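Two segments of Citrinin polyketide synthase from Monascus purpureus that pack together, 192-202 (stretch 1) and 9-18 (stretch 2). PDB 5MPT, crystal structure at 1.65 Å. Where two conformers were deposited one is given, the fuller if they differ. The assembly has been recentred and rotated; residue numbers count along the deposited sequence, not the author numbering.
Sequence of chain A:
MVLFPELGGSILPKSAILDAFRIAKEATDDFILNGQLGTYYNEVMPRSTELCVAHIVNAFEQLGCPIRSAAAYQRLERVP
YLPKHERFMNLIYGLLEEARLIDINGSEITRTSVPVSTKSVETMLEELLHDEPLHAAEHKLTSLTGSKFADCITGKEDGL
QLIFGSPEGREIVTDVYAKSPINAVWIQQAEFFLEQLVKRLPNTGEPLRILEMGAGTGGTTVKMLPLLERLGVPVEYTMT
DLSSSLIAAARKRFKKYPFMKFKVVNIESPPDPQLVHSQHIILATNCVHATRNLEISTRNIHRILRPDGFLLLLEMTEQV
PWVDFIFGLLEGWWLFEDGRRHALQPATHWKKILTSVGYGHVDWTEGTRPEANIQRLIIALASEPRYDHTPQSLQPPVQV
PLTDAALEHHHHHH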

# COMPACT_ATOMS: atom_id res chain seq x y z
N PHE A 192 13.11 -0.93 12.97
CA PHE A 192 14.35 -1.61 13.31
C PHE A 192 15.51 -1.10 12.46
O PHE A 192 16.61 -0.79 12.97
CB PHE A 192 14.13 -3.13 13.16
CG PHE A 192 15.34 -3.95 13.42
CD1 PHE A 192 16.08 -3.78 14.58
CD2 PHE A 192 15.74 -4.90 12.49
CE1 PHE A 192 17.18 -4.60 14.84
CE2 PHE A 192 16.86 -5.70 12.72
CZ PHE A 192 17.57 -5.55 13.90
N PHE A 193 15.27 -0.94 11.16
CA PHE A 193 16.29 -0.42 10.28
C PHE A 193 16.74 0.96 10.75
O PHE A 193 17.95 1.23 10.91
CB PHE A 193 15.75 -0.35 8.85
CG PHE A 193 16.52 0.57 7.96
CD1 PHE A 193 17.85 0.32 7.66
CD2 PHE A 193 15.91 1.70 7.44
CE1 PHE A 193 18.59 1.16 6.87
CE2 PHE A 193 16.64 2.56 6.63
CZ PHE A 193 18.00 2.30 6.35
N LEU A 194 15.78 1.86 10.99
CA LEU A 194 16.13 3.22 11.37
C LEU A 194 16.86 3.26 12.72
O LEU A 194 17.80 4.05 12.90
CB LEU A 194 14.89 4.10 11.40
CG LEU A 194 14.29 4.43 10.03
CD1 LEU A 194 12.92 5.10 10.19
CD2 LEU A 194 15.25 5.32 9.22
N GLU A 195 16.43 2.44 13.69
CA GLU A 195 17.10 2.42 14.98
C GLU A 195 18.54 1.97 14.81
O GLU A 195 19.46 2.59 15.37
CB GLU A 195 16.35 1.50 15.95
CG GLU A 195 17.00 1.48 17.30
CD GLU A 195 16.13 0.89 18.38
OE1 GLU A 195 15.22 0.12 18.05
OE2 GLU A 195 16.35 1.20 19.57
N GLN A 196 18.77 0.92 14.03
CA GLN A 196 20.13 0.44 13.83
C GLN A 196 20.95 1.45 13.04
O GLN A 196 22.17 1.59 13.23
CB GLN A 196 20.09 -0.91 13.11
CG GLN A 196 19.53 -2.04 13.96
CD GLN A 196 20.41 -2.28 15.18
OE1 GLN A 196 21.64 -2.32 15.08
NE2 GLN A 196 19.80 -2.32 16.34
N LEU A 197 20.27 2.18 12.15
CA LEU A 197 20.92 3.26 11.40
C LEU A 197 21.41 4.35 12.32
O LEU A 197 22.58 4.76 12.27
CB LEU A 197 19.94 3.84 10.38
CG LEU A 197 20.44 5.04 9.59
CD1 LEU A 197 21.59 4.63 8.70
CD2 LEU A 197 19.34 5.68 8.75
N VAL A 198 20.53 4.84 13.19
CA VAL A 198 20.87 5.97 14.05
C VAL A 198 22.02 5.65 15.02
O VAL A 198 22.86 6.53 15.31
CB VAL A 198 19.57 6.44 14.74
CG1 VAL A 198 19.80 7.47 15.81
CG2 VAL A 198 18.63 7.01 13.71
N LYS A 199 22.13 4.39 15.48
CA LYS A 199 23.23 3.95 16.35
C LYS A 199 24.60 4.12 15.71
O LYS A 199 25.61 4.11 16.43
CB LYS A 199 23.08 2.45 16.73
CG LYS A 199 22.03 2.10 17.75
CD LYS A 199 21.85 0.56 17.78
CE LYS A 199 21.38 0.02 19.14
NZ LYS A 199 20.26 0.81 19.74
N ARG A 200 24.65 4.25 14.39
CA ARG A 200 25.88 4.29 13.61
C ARG A 200 26.18 5.68 13.10
O ARG A 200 27.12 5.86 12.31
CB ARG A 200 25.79 3.32 12.43
CG ARG A 200 25.89 1.86 12.85
CD ARG A 200 25.00 0.95 11.99
NE ARG A 200 25.27 -0.47 12.21
CZ ARG A 200 24.57 -1.26 13.02
NH1 ARG A 200 23.52 -0.80 13.71
NH2 ARG A 200 24.92 -2.53 13.14
N LEU A 201 25.39 6.69 13.53
CA LEU A 201 25.58 8.04 13.03
C LEU A 201 26.51 8.82 13.95
O LEU A 201 26.46 8.66 15.18
CB LEU A 201 24.25 8.77 12.95
CG LEU A 201 23.28 8.07 12.00
CD1 LEU A 201 22.05 8.94 11.72
CD2 LEU A 201 23.97 7.70 10.67
N PRO A 202 27.37 9.68 13.38
CA PRO A 202 28.09 10.65 14.20
C PRO A 202 27.09 11.58 14.86
O PRO A 202 26.01 11.82 14.32
CB PRO A 202 28.98 11.39 13.19
CG PRO A 202 29.15 10.42 12.04
CD PRO A 202 27.81 9.69 11.98
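Stretch 2 9-18: GSILPKSAIL

Stretch 2 enters as an extended segment, Gly 9 to Pro 13, and then turns into a helix that starts at Lys 14 and runs on beyond Leu 18. Pro 13 takes the N-cap position. Ala 16 N gives a weak hydrogen bond to Pro 13 O at 3.2 Å, and Leu 18 N bonds to Lys 14 O at 3.0 Å. Stretch 1 is the last part of a helix, followed by a turn and a short extended tail.

The two helices run in nearly opposite directions. The angle between their N-to-C directions is 150°, and their axes approach to 8.9 Å. As stretch 1 is followed forward, its partners therefore shift broadly backward through stretch 2, with overlap: Phe 193 meets Ile 17, and Pro 202 meets Ser 10, Ile 11 and Pro 13. No direct hydrogen bond joins the stretches. The contact is mainly apolar and buries 450 Å² in total.

Phe 192 is out of reach. The CA-to-CB bond of Phe 193 points sideways to stretch 2; chi1 is t, and the end of the ring comes nearer. The ring edge meets the backbone there: Phe 193 CE1 lies 3.6 Å from Ile 17 O. Phe 193 CZ is 4.3 Å from Ile 17 CG2. Leu 194, Glu 195 and Gln 196 make no contact.

Leu 197, one helical turn after Phe 193, is the next contact. Its rotamer is t, p. Leu 197 CD1 packs closely on the start of the second helix, 3.4 Å from Ala 16 O and 3.7 Å from Ala 16 CB. The same methyl, Leu 197 CD1, is 3.9 Å from Ile 17 CG1 and 4.1 Å from Leu 12 CD1.

Val 198 points away, and Lys 199 is out of reach. Val 198 to Leu 201 form a type I turn, with Leu 201 N bonded to Val 198 O at 3.1 Å. Within this turn Arg 200 points toward stretch 2. Its CA is 5.4 Å from the CA of Ala 16, and Arg 200 CB is 3.6 Å from Ala 16 CB. The small alanine side chain accompanies this close backbone approach. The guanidinium is engaged within stretch 1: Arg 200 NH1 bonds to Gln 196 O and to Gln 196 OE1, each at 2.8 Å.

Leu 201 starts sideways, but its end comes nearer to stretch 2. Leu 201 CD2 lies 3.6 Å from Leu 12 CD1, and 3.9 Å from both Pro 13 CD and Ala 16 CB. Leu 12 has its CA-to-CB bond directed away, yet the end of its side chain comes nearer and touches both Leu 197 and Leu 201.

Pro 202 points toward the extended segment. Pro 202 CG is 3.7 Å from Ile 11 CG2, and Pro 202 CD is 3.8 Å from Pro 13 CD. Water 1 links the backbones here. It accepts from Ile 11 N at 2.7 Å and donates to Pro 202 O at 3.0 Å. Nearby, Ser 10 OG donates to Ile 11 O at 3.0 Å, within stretch 2.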

# COMPACT_ATOMS: atom_id res chain seq x y z
N GLY A 9 23.16 19.76 8.51
CA GLY A 9 22.51 18.53 8.88
C GLY A 9 23.50 17.49 9.36
O GLY A 9 24.73 17.64 9.28
N SER A 10 22.94 16.39 9.86
CA SER A 10 23.71 15.30 10.40
C SER A 10 24.64 14.70 9.33
O SER A 10 24.37 14.77 8.13
CB SER A 10 22.74 14.23 10.94
OG SER A 10 23.39 13.03 11.36
N ILE A 11 25.69 14.05 9.80
CA ILE A 11 26.51 13.19 8.95
C ILE A 11 25.80 11.86 8.75
O ILE A 11 25.26 11.29 9.71
CB ILE A 11 27.89 12.96 9.58
CG1 ILE A 11 28.63 14.28 9.68
CG2 ILE A 11 28.70 11.98 8.73
CD1 ILE A 11 29.96 14.16 10.31
N LEU A 12 25.83 11.33 7.53
CA LEU A 12 25.12 10.09 7.19
C LEU A 12 26.05 9.20 6.37
O LEU A 12 26.03 9.22 5.14
CB LEU A 12 23.82 10.38 6.45
CG LEU A 12 23.03 9.14 6.09
CD1 LEU A 12 22.83 8.24 7.31
CD2 LEU A 12 21.69 9.62 5.50
N PRO A 13 26.94 8.47 7.04
CA PRO A 13 27.88 7.61 6.29
C PRO A 13 27.14 6.51 5.53
O PRO A 13 26.15 5.95 6.00
CB PRO A 13 28.79 7.02 7.38
CG PRO A 13 28.51 7.82 8.62
CD PRO A 13 27.11 8.32 8.49
N LYS A 14 27.65 6.19 4.33
CA LYS A 14 27.04 5.11 3.55
C LYS A 14 27.03 3.79 4.32
O LYS A 14 26.06 3.03 4.21
CB LYS A 14 27.72 4.94 2.18
CG LYS A 14 29.21 4.74 2.17
CD LYS A 14 29.74 4.63 0.73
CE LYS A 14 31.15 5.21 0.61
NZ LYS A 14 31.19 6.70 0.77
N SER A 15 28.08 3.50 5.11
CA SER A 15 28.16 2.21 5.81
C SER A 15 27.04 2.06 6.83
O SER A 15 26.58 0.94 7.08
CB SER A 15 29.51 2.04 6.50
OG SER A 15 29.65 2.90 7.63
N ALA A 16 26.61 3.15 7.45
CA ALA A 16 25.52 3.10 8.40
C ALA A 16 24.24 2.67 7.71
O ALA A 16 23.47 1.86 8.26
CB ALA A 16 25.31 4.47 9.05
N ILE A 17 23.99 3.19 6.53
CA ILE A 17 22.80 2.81 5.79
C ILE A 17 22.87 1.35 5.39
O ILE A 17 21.93 0.57 5.60
CB ILE A 17 22.63 3.70 4.55
CG1 ILE A 17 22.57 5.18 4.92
CG2 ILE A 17 21.32 3.27 3.84
CD1 ILE A 17 22.74 6.11 3.71
N LEU A 18 23.96 0.97 4.73
CA LEU A 18 24.06 -0.37 4.17
C LEU A 18 24.12 -1.44 5.25
O LEU A 18 23.56 -2.53 5.09
CB LEU A 18 25.28 -0.46 3.26
CG LEU A 18 25.26 0.46 2.05
CD1 LEU A 18 26.65 0.37 1.46
CD2 LEU A 18 24.26 0.05 1.05
O HOH W 1 26.47 14.13 12.41